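Local coordinates for acetoin utilization protein (Exiguobacterium sibiricum, PDB 2Q04) that is probably an acetyltransferase of the GNAT superfamily, named for a role in acetoin utilization that is not established in detail, at residues Q48-A51 / L52-A56; V196-F199 / D200-L204. All coordinates share one frame; numbering follows the deposited sequence.

How the interactions relate
Of the two helices involved, 45-56 comes first, following strand 34-35 and leading into the strand pair 62-68 and 71-79; interaction 1 joins successive turns within it. Strands 95-103 and 130-135 and several helices follow before helix 193-203, which comes after strand 182-187 and carries interaction 2. Both contacts are local: residues 48-51 run straight into 52-56, and 196-199 into 200-204, so neither closes a long loop, and they stand in series without nesting or crossing. Their centres lie about 29 Å apart, and no atoms touch. One helix packs on strands 62-68 and 71-79, the other on strands 130-135 and 182-187, at separate places on the same mixed sheet.

Interaction 1. Residues Q48-A51 / L52-A56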
loop_
_atom_site.group_PDB
_atom_site.type_symbol
_atom_site.label_atom_id
_atom_site.label_comp_id
_atom_site.label_asym_id
_atom_site.label_seq_id
_atom_site.Cartn_x
_atom_site.Cartn_y
_atom_site.Cartn_z
ATOM N N GLN A 48 9.211 6.631 -11.097
ATOM C CA GLN A 48 8.621 5.938 -9.938
ATOM C C GLN A 48 9.634 5.807 -8.794
ATOM O O GLN A 48 9.255 5.805 -7.626
ATOM C CB GLN A 48 8.102 4.540 -10.344
ATOM C CG GLN A 48 7.238 3.824 -9.246
ATOM C CD GLN A 48 5.895 4.536 -8.971
ATOM O OE1 GLN A 48 5.504 5.452 -9.693
ATOM N NE2 GLN A 48 5.196 4.100 -7.925
ATOM N N HIS A 49 10.918 5.675 -9.142
ATOM C CA HIS A 49 11.999 5.602 -8.142
ATOM C C HIS A 49 12.078 6.925 -7.381
ATOM O O HIS A 49 12.106 6.947 -6.148
ATOM C CB HIS A 49 13.347 5.302 -8.839
ATOM C CG HIS A 49 14.493 5.095 -7.892
ATOM N ND1 HIS A 49 15.651 5.845 -7.948
ATOM C CD2 HIS A 49 14.668 4.208 -6.882
ATOM C CE1 HIS A 49 16.487 5.429 -7.012
ATOM N NE2 HIS A 49 15.914 4.440 -6.349
ATOM N N GLU A 50 12.081 8.021 -8.131
ATOM C CA GLU A 50 12.068 9.364 -7.559
ATOM C C GLU A 50 10.836 9.573 -6.654
ATOM O O GLU A 50 10.899 10.304 -5.674
ATOM C CB GLU A 50 12.084 10.398 -8.690
ATOM C CG GLU A 50 11.877 11.829 -8.261
ATOM C CD GLU A 50 11.984 12.802 -9.439
ATOM O OE1 GLU A 50 13.124 13.041 -9.911
ATOM O OE2 GLU A 50 10.927 13.317 -9.896
ATOM N N ALA A 51 9.730 8.916 -6.995
ATOM C CA ALA A 51 8.509 8.993 -6.193
ATOM C C ALA A 51 8.653 8.243 -4.862
ATOM O O ALA A 51 8.114 8.666 -3.848
ATOM C CB ALA A 51 7.323 8.439 -6.981
ATOM N N LEU A 52 9.341 7.105 -4.886
ATOM C CA LEU A 52 9.551 6.309 -3.664
ATOM C C LEU A 52 10.487 7.038 -2.719
ATOM O O LEU A 52 10.257 7.075 -1.506
ATOM C CB LEU A 52 10.135 4.928 -4.007
ATOM C CG LEU A 52 9.282 4.026 -4.918
ATOM C CD1 LEU A 52 10.034 2.728 -5.232
ATOM C CD2 LEU A 52 7.912 3.727 -4.296
ATOM N N VAL A 53 11.547 7.614 -3.278
ATOM C CA VAL A 53 12.505 8.374 -2.502
ATOM C C VAL A 53 11.811 9.545 -1.803
ATOM O O VAL A 53 12.021 9.780 -0.612
ATOM C CB VAL A 53 13.651 8.918 -3.400
ATOM C CG1 VAL A 53 14.497 9.917 -2.640
ATOM C CG2 VAL A 53 14.520 7.765 -3.924
ATOM N N GLU A 54 10.965 10.258 -2.547
ATOM C CA GLU A 54 10.242 11.407 -2.011
ATOM C C GLU A 54 9.316 11.015 -0.891
ATOM O O GLU A 54 9.221 11.709 0.101
ATOM C CB GLU A 54 9.450 12.089 -3.107
ATOM C CG GLU A 54 10.284 12.995 -3.987
ATOM C CD GLU A 54 9.496 13.587 -5.120
ATOM O OE1 GLU A 54 8.326 13.177 -5.316
ATOM O OE2 GLU A 54 10.042 14.467 -5.824
ATOM N N ILE A 55 8.603 9.919 -1.070
ATOM C CA ILE A 55 7.717 9.423 -0.037
ATOM C C ILE A 55 8.506 9.105 1.239
ATOM O O ILE A 55 8.108 9.500 2.333
ATOM C CB ILE A 55 6.959 8.159 -0.503
ATOM C CG1 ILE A 55 5.897 8.532 -1.553
ATOM C CG2 ILE A 55 6.300 7.461 0.685
ATOM C CD1 ILE A 55 5.257 7.317 -2.256
ATOM N N ALA A 56 9.644 8.418 1.081
ATOM C CA ALA A 56 10.497 8.053 2.218
ATOM C C ALA A 56 10.945 9.280 2.997
ATOM O O ALA A 56 11.175 9.203 4.201
ATOM C CB ALA A 56 11.689 7.287 1.740
#
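L52 makes the first link back to Q48: its N donates to Q48 O at 3.0 Å, and its CG rests on the same carbonyl oxygen. With CG beside its own backbone N (chi1 -61°), the leucine leans back along the helix over that oxygen, while its branches pack on Y75 and T77 of strand 71-79 and on I63. V53 follows with the straightest of the four backbone bonds between 48-51 and 52-56, N to H49 O at 3.0 Å with an N-H...O angle of 168°. Its CG2, anti to the carbonyl carbon, comes over one face of the H49 imidazole, offset toward the rim; the nearest pair, V53 CG2 and H49 CE1, is 4.3 Å apart, a loose touch. Next to that ring carbon, H49 NE2 is hydrogen-bonded to L30 O of helix 27-30, which helps fix the ring. These steps belong to helix 45-56, amphipathic and laid on the mixed sheet of a GNAT-type acetyltransferase domain. On the exposed side, E54 N donates to E50 O at 3.1 Å. The two glutamates run side by side, pointing the same way, their carboxylate planes 26° apart, and E54 OE2 lies 4.0 Å from E50 CG. Their OE2 atoms are 4.3 Å apart, so the like charges probably repel one another somewhat. I55 N reaches A51 O at 3.1 Å, and I55 CG1 lies 3.2 Å from that same A51 O; the isoleucine packs on T77 and L79.

Interaction 2. Residues V196-F199 / D200-L204; sequences VAHF and DALRL
This contact between successive turns near the C-terminal end of helix 193-203, which lies on strands 130-135 and 182-187 of the GNAT-type mixed sheet, puts an aliphatic group over a ring face of both F199 and H198. R203 CD sits over the F199 ring, 4.1 Å from its centroid, a CH-pi contact. From there the arginine turns to D200: NE and NH2 (3.1 and 3.3 Å to D200 OD1) grip one oxygen side-on in a salt bridge. OD1 lies in the guanidinium plane, yet both nitrogens reach it from the same face of the carboxylate, NE on the anti side. The aspartate lies alongside V196, its CG beside its own backbone N (chi1 -72°) and near V196 O. An alanine at D200 would remove this acceptor and is likely to leave both NE and NH2 of R203 without their shared mate. R203 NH1 is hydrogen-bonded to P169 O. L202 CD1 lies over one face of the H198 imidazole, 4.3 Å from its centroid, while H198 NE2 is hydrogen-bonded to E89 O. F199 meets F168 edge-to-face and packs on L130, L132, L183 and A185 of those two strands, while H198 and L202 touch I95 of strand 95-103.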
loop_
_atom_site.group_PDB
_atom_site.type_symbol
_atom_site.label_atom_id
_atom_site.label_comp_id
_atom_site.label_asym_id
_atom_site.label_seq_id
_atom_site.Cartn_x
_atom_site.Cartn_y
_atom_site.Cartn_z
ATOM N N VAL A 196 -12.288 5.906 13.544
ATOM C CA VAL A 196 -13.070 4.981 12.752
ATOM C C VAL A 196 -14.337 5.650 12.245
ATOM O O VAL A 196 -14.761 5.422 11.112
ATOM C CB VAL A 196 -13.451 3.732 13.561
ATOM C CG1 VAL A 196 -14.475 2.882 12.794
ATOM C CG2 VAL A 196 -12.208 2.914 13.883
ATOM N N ALA A 197 -14.946 6.470 13.094
ATOM C CA ALA A 197 -16.159 7.188 12.720
ATOM C C ALA A 197 -15.873 8.154 11.588
ATOM O O ALA A 197 -16.700 8.341 10.705
ATOM C CB ALA A 197 -16.724 7.931 13.917
ATOM N N HIS A 198 -14.702 8.789 11.634
ATOM C CA HIS A 198 -14.294 9.706 10.593
ATOM C C HIS A 198 -14.115 8.961 9.290
ATOM O O HIS A 198 -14.537 9.424 8.242
ATOM C CB HIS A 198 -13.001 10.393 10.977
ATOM C CG HIS A 198 -12.544 11.415 9.986
ATOM N ND1 HIS A 198 -13.364 12.415 9.522
ATOM C CD2 HIS A 198 -11.328 11.644 9.440
ATOM C CE1 HIS A 198 -12.684 13.191 8.693
ATOM N NE2 HIS A 198 -11.447 12.747 8.632
ATOM N N PHE A 199 -13.486 7.796 9.365
ATOM C CA PHE A 199 -13.294 6.957 8.195
ATOM C C PHE A 199 -14.630 6.569 7.583
ATOM O O PHE A 199 -14.784 6.594 6.371
ATOM C CB PHE A 199 -12.493 5.697 8.558
ATOM C CG PHE A 199 -12.463 4.652 7.460
ATOM C CD1 PHE A 199 -11.867 4.926 6.232
ATOM C CD2 PHE A 199 -12.991 3.385 7.672
ATOM C CE1 PHE A 199 -11.826 3.959 5.224
ATOM C CE2 PHE A 199 -12.944 2.414 6.662
ATOM C CZ PHE A 199 -12.360 2.712 5.444
ATOM N N ASP A 200 -15.591 6.197 8.427
ATOM C CA ASP A 200 -16.944 5.845 7.946
ATOM C C ASP A 200 -17.587 7.029 7.234
ATOM O O ASP A 200 -18.313 6.855 6.272
ATOM C CB ASP A 200 -17.863 5.420 9.115
ATOM C CG ASP A 200 -17.513 4.053 9.677
ATOM O OD1 ASP A 200 -16.902 3.230 8.952
ATOM O OD2 ASP A 200 -17.881 3.791 10.849
ATOM N N ALA A 201 -17.343 8.229 7.755
ATOM C CA ALA A 201 -17.880 9.454 7.174
ATOM C C ALA A 201 -17.228 9.767 5.813
ATOM O O ALA A 201 -17.851 10.377 4.947
ATOM C CB ALA A 201 -17.688 10.618 8.132
ATOM N N LEU A 202 -15.967 9.363 5.648
ATOM C CA LEU A 202 -15.245 9.581 4.384
ATOM C C LEU A 202 -15.706 8.616 3.295
ATOM O O LEU A 202 -15.897 9.011 2.153
ATOM C CB LEU A 202 -13.737 9.427 4.589
ATOM C CG LEU A 202 -13.058 10.502 5.425
ATOM C CD1 LEU A 202 -11.598 10.153 5.627
ATOM C CD2 LEU A 202 -13.201 11.872 4.776
ATOM N N ARG A 203 -15.857 7.345 3.650
ATOM C CA ARG A 203 -16.233 6.322 2.663
ATOM C C ARG A 203 -17.727 6.372 2.318
ATOM O O ARG A 203 -18.115 6.019 1.228
ATOM C CB ARG A 203 -15.841 4.921 3.145
ATOM C CG ARG A 203 -16.712 4.375 4.228
ATOM C CD ARG A 203 -16.150 3.102 4.781
ATOM N NE ARG A 203 -16.940 2.605 5.906
ATOM C CZ ARG A 203 -18.045 1.871 5.786
ATOM N NH1 ARG A 203 -18.490 1.514 4.591
ATOM N NH2 ARG A 203 -18.693 1.473 6.869
ATOM N N LEU A 204 -18.553 6.792 3.277
ATOM C CA LEU A 204 -19.993 7.001 3.032
ATOM C C LEU A 204 -20.256 8.490 3.079
ATOM O O LEU A 204 -20.901 9.006 4.002
ATOM C CB LEU A 204 -20.831 6.265 4.068
ATOM C CG LEU A 204 -20.732 4.738 4.002
ATOM C CD1 LEU A 204 -21.349 4.105 5.229
ATOM C CD2 LEU A 204 -21.390 4.197 2.715
#